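Local coordinates for protein serine protease inhibitor (Thermoanaerobacter tengcongensis, PDB 2PEF) that probably inhibits serine proteases as a member of the serpin family and is captured here in its latent state, at residues A[306-312]-A[328-334]. Sequence-based numbering, arbitrary orientation. Where two conformers were deposited one is given.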
ATOM      1  N   TYR A 306      -8.190  -7.200 -20.976  1.00 16.93           N
ATOM      2  CA  TYR A 306      -8.004  -7.998 -19.770  1.00 17.06           C
ATOM      3  C   TYR A 306      -6.761  -7.507 -19.038  1.00 16.82           C
ATOM      4  O   TYR A 306      -5.882  -6.895 -19.644  1.00 17.66           O
ATOM      5  CB  TYR A 306      -7.883  -9.489 -20.111  1.00 17.94           C
ATOM      6  CG  TYR A 306      -6.626  -9.879 -20.859  1.00 17.70           C
ATOM      7  CD1 TYR A 306      -5.521 -10.393 -20.178  1.00 19.41           C
ATOM      8  CD2 TYR A 306      -6.548  -9.754 -22.249  1.00 20.14           C
ATOM      9  CE1 TYR A 306      -4.365 -10.762 -20.859  1.00 20.74           C
ATOM     10  CE2 TYR A 306      -5.397 -10.121 -22.940  1.00 20.22           C
ATOM     11  CZ  TYR A 306      -4.310 -10.623 -22.238  1.00 20.68           C
ATOM     12  OH  TYR A 306      -3.171 -10.987 -22.916  1.00 20.94           O
ATOM     13  N   ILE A 307      -6.690  -7.770 -17.738  1.00 15.54           N
ATOM     14  CA  ILE A 307      -5.532  -7.361 -16.955  1.00 15.51           C
ATOM     15  C   ILE A 307      -4.384  -8.348 -17.155  1.00 14.87           C
ATOM     16  O   ILE A 307      -4.549  -9.554 -16.963  1.00 15.74           O
ATOM     17  CB  ILE A 307      -5.869  -7.218 -15.457  1.00 14.98           C
ATOM     18  CG1 ILE A 307      -6.977  -6.176 -15.265  1.00 17.23           C
ATOM     19  CG2 ILE A 307      -4.615  -6.850 -14.656  1.00 14.42           C
ATOM     20  CD1 ILE A 307      -7.521  -6.091 -13.854  1.00 16.75           C
ATOM     21  N   SER A 308      -3.228  -7.820 -17.552  1.00 14.03           N
ATOM     22  CA  SER A 308      -2.021  -8.626 -17.696  1.00 13.89           C
ATOM     23  C   SER A 308      -1.341  -8.791 -16.343  1.00 14.36           C
ATOM     24  O   SER A 308      -1.157  -9.911 -15.864  1.00 14.57           O
ATOM     25  CB  SER A 308      -1.066  -7.995 -18.711  1.00 14.09           C
ATOM     26  OG  SER A 308      -0.773  -6.652 -18.366  1.00 17.13           O
ATOM     27  N   GLU A 309      -0.975  -7.669 -15.728  1.00 13.64           N
ATOM     28  CA  GLU A 309      -0.327  -7.686 -14.421  1.00 14.32           C
ATOM     29  C   GLU A 309      -0.804  -6.552 -13.532  1.00 13.67           C
ATOM     30  O   GLU A 309      -1.085  -5.448 -14.008  1.00 14.39           O
ATOM     31  CB  GLU A 309       1.198  -7.616 -14.562  1.00 14.63           C
ATOM     32  CG  GLU A 309       1.852  -8.866 -15.153  1.00 17.53           C
ATOM     33  CD  GLU A 309       3.360  -8.901 -14.951  1.00 16.10           C
ATOM     34  OE1 GLU A 309       3.916  -7.938 -14.377  1.00 24.13           O
ATOM     35  OE2 GLU A 309       3.987  -9.899 -15.368  1.00 24.10           O
ATOM     36  N   VAL A 310      -0.900  -6.840 -12.239  1.00 12.37           N
ATOM     37  CA  VAL A 310      -1.060  -5.805 -11.226  1.00 13.15           C
ATOM     38  C   VAL A 310       0.266  -5.745 -10.473  1.00 13.14           C
ATOM     39  O   VAL A 310       0.663  -6.715  -9.817  1.00 13.47           O
ATOM     40  CB  VAL A 310      -2.243  -6.099 -10.271  1.00 11.94           C
ATOM     41  CG1 VAL A 310      -2.328  -5.039  -9.175  1.00 14.04           C
ATOM     42  CG2 VAL A 310      -3.555  -6.156 -11.046  1.00 15.16           C
ATOM     43  N   LEU A 311       0.957  -4.617 -10.601  1.00 12.63           N
ATOM     44  CA  LEU A 311       2.282  -4.444 -10.013  1.00 13.40           C
ATOM     45  C   LEU A 311       2.243  -3.415  -8.891  1.00 13.39           C
ATOM     46  O   LEU A 311       1.588  -2.383  -9.010  1.00 13.26           O
ATOM     47  CB  LEU A 311       3.293  -4.029 -11.086  1.00 13.15           C
ATOM     48  CG  LEU A 311       4.792  -4.005 -10.752  1.00 15.28           C
ATOM     49  CD1 LEU A 311       5.344  -5.410 -10.536  1.00 17.18           C
ATOM     50  CD2 LEU A 311       5.568  -3.290 -11.852  1.00 14.66           C
ATOM     51  N   HIS A 312       2.961  -3.716  -7.812  1.00 12.12           N
ATOM     52  CA  HIS A 312       3.018  -2.877  -6.627  1.00 12.25           C
ATOM     53  C   HIS A 312       4.481  -2.592  -6.300  1.00 12.00           C
ATOM     54  O   HIS A 312       5.278  -3.518  -6.205  1.00 12.97           O
ATOM     55  CB  HIS A 312       2.350  -3.604  -5.453  1.00 13.41           C
ATOM     56  CG  HIS A 312       1.889  -2.695  -4.357  1.00 11.84           C
ATOM     57  ND1 HIS A 312       2.386  -2.750  -3.074  1.00 15.89           N
ATOM     58  CD2 HIS A 312       0.960  -1.713  -4.356  1.00  9.25           C
ATOM     59  CE1 HIS A 312       1.782  -1.837  -2.332  1.00 10.58           C
ATOM     60  NE2 HIS A 312       0.913  -1.194  -3.087  1.00 17.14           N
ATOM     61  N   VAL A 328       3.301   2.774  -5.360  1.00 10.29           N
ATOM     62  CA  VAL A 328       2.649   2.854  -6.651  1.00  9.91           C
ATOM     63  C   VAL A 328       1.990   1.513  -6.909  1.00 10.55           C
ATOM     64  O   VAL A 328       2.556   0.464  -6.598  1.00 11.11           O
ATOM     65  CB  VAL A 328       3.648   3.168  -7.795  1.00  9.66           C
ATOM     66  CG1 VAL A 328       2.960   3.092  -9.158  1.00 12.85           C
ATOM     67  CG2 VAL A 328       4.277   4.544  -7.600  1.00 12.89           C
ATOM     68  N   THR A 329       0.769   1.567  -7.429  1.00  9.31           N
ATOM     69  CA  THR A 329       0.099   0.379  -7.946  0.50  8.13           C
ATOM     70  C   THR A 329      -0.288   0.637  -9.399  1.00  9.78           C
ATOM     71  O   THR A 329      -0.943   1.627  -9.707  1.00  9.06           O
ATOM     72  CB  THR A 329      -1.153   0.009  -7.126  0.50  8.58           C
ATOM     73  OG1 THR A 329      -0.839   0.026  -5.729  0.50  4.37           O
ATOM     74  CG2 THR A 329      -1.658  -1.381  -7.519  0.50  2.00           C
ATOM     75  N   SER A 330       0.142  -0.255 -10.284  1.00  9.93           N
ATOM     76  CA  SER A 330      -0.199  -0.136 -11.695  1.00  9.81           C
ATOM     77  C   SER A 330      -1.020  -1.332 -12.168  1.00 10.97           C
ATOM     78  O   SER A 330      -0.870  -2.452 -11.664  1.00 10.38           O
ATOM     79  CB  SER A 330       1.057   0.043 -12.555  1.00 10.43           C
ATOM     80  OG  SER A 330       1.932  -1.056 -12.402  1.00 11.76           O
ATOM     81  N   VAL A 331      -1.904  -1.074 -13.129  1.00 11.28           N
ATOM     82  CA  VAL A 331      -2.721  -2.113 -13.744  1.00 12.14           C
ATOM     83  C   VAL A 331      -2.440  -2.127 -15.246  1.00 12.91           C
ATOM     84  O   VAL A 331      -2.531  -1.091 -15.913  1.00 13.10           O
ATOM     85  CB  VAL A 331      -4.229  -1.877 -13.467  1.00 11.63           C
ATOM     86  CG1 VAL A 331      -5.093  -2.903 -14.201  1.00 12.46           C
ATOM     87  CG2 VAL A 331      -4.514  -1.905 -11.968  1.00 12.14           C
ATOM     88  N   ASP A 332      -2.085  -3.311 -15.751  1.00 13.72           N
ATOM     89  CA  ASP A 332      -1.745  -3.563 -17.168  1.00 15.01           C
ATOM     90  C   ASP A 332      -0.298  -3.255 -17.604  1.00 14.83           C
ATOM     91  O   ASP A 332       0.032  -3.385 -18.787  1.00 13.65           O
ATOM     92  CB  ASP A 332      -2.772  -2.958 -18.143  1.00 15.51           C
ATOM     93  CG  ASP A 332      -3.581  -4.017 -18.877  1.00 21.32           C
ATOM     94  OD1 ASP A 332      -4.647  -3.668 -19.431  1.00 23.66           O
ATOM     95  OD2 ASP A 332      -3.151  -5.192 -18.914  1.00 25.00           O
ATOM     96  N   ILE A 333       0.550  -2.846 -16.662  1.00 14.57           N
ATOM     97  CA  ILE A 333       1.981  -2.713 -16.936  1.00 15.75           C
ATOM     98  C   ILE A 333       2.673  -4.036 -16.598  1.00 16.93           C
ATOM     99  O   ILE A 333       2.667  -4.473 -15.444  1.00 15.48           O
ATOM    100  CB  ILE A 333       2.642  -1.536 -16.159  1.00 16.11           C
ATOM    101  CG1 ILE A 333       2.130  -0.188 -16.677  1.00 13.47           C
ATOM    102  CG2 ILE A 333       4.169  -1.597 -16.284  1.00 14.09           C
ATOM    103  CD1 ILE A 333       2.558   1.021 -15.847  1.00 14.96           C
ATOM    104  N   THR A 334       3.252  -4.672 -17.615  1.00 19.32           N
ATOM    105  CA  THR A 334       4.018  -5.901 -17.421  1.00 21.61           C
ATOM    106  C   THR A 334       5.495  -5.552 -17.254  1.00 22.56           C
ATOM    107  O   THR A 334       6.137  -5.057 -18.185  1.00 23.57           O
ATOM    108  CB  THR A 334       3.837  -6.891 -18.601  1.00 21.86           C
ATOM    109  OG1 THR A 334       2.443  -7.153 -18.807  1.00 23.94           O
ATOM    110  CG2 THR A 334       4.557  -8.207 -18.326  1.00 22.32           C
TER
HETATM  111  O   HOH W   1      -3.775  -6.553 -21.206  1.00 28.02           O
HETATM  112  O   HOH W   2       0.857  -5.505 -20.223  1.00 40.86           O
HETATM  113  O   HOH W   3       0.925  -3.240 -13.747  1.00 17.82           O
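L311, E309 and D332 bury the most surface in this contact of antiparallel strands. L311 forms a hydrogen-bonded pair with S330. L311 N donates to S330 O (3.0 Å), and S330 N donates to L311 O (2.9 Å). The L311 CB lies 3.5 Å from S330 OG. V310, H312, T329 and V331 occupy the other face. T329 and V331 touch helix 35-46, and T329 OG1 hydrogen-bonds S37.

One more main-chain bond follows past the last bridge, D332 N to E309 O (2.9 Å). The E309 side chain passes I333 and T334, with OE2 3.5 Å from T334 CG2, and makes a salt bridge with K273.

Beyond V331 regular pairing stops. D332 takes a positive phi (84°), and its carboxylate turns back to the partner segment. D332 OD2 accepts from S308 N (3.0 Å) and S308 OG (2.8 Å). Water 1 links D332 OD2 to Y306 O.

By serpin topology, strand 322-331 is reactive centre loop inserted between 158-169 and 310-318, as expected for a latent serpin; 332-334 lead out of it. Sequence-independent main-chain bonds pair the strand with 310-318, T329 and V331 add packing, and just past its end the D332 carboxylate adds bonds to S308.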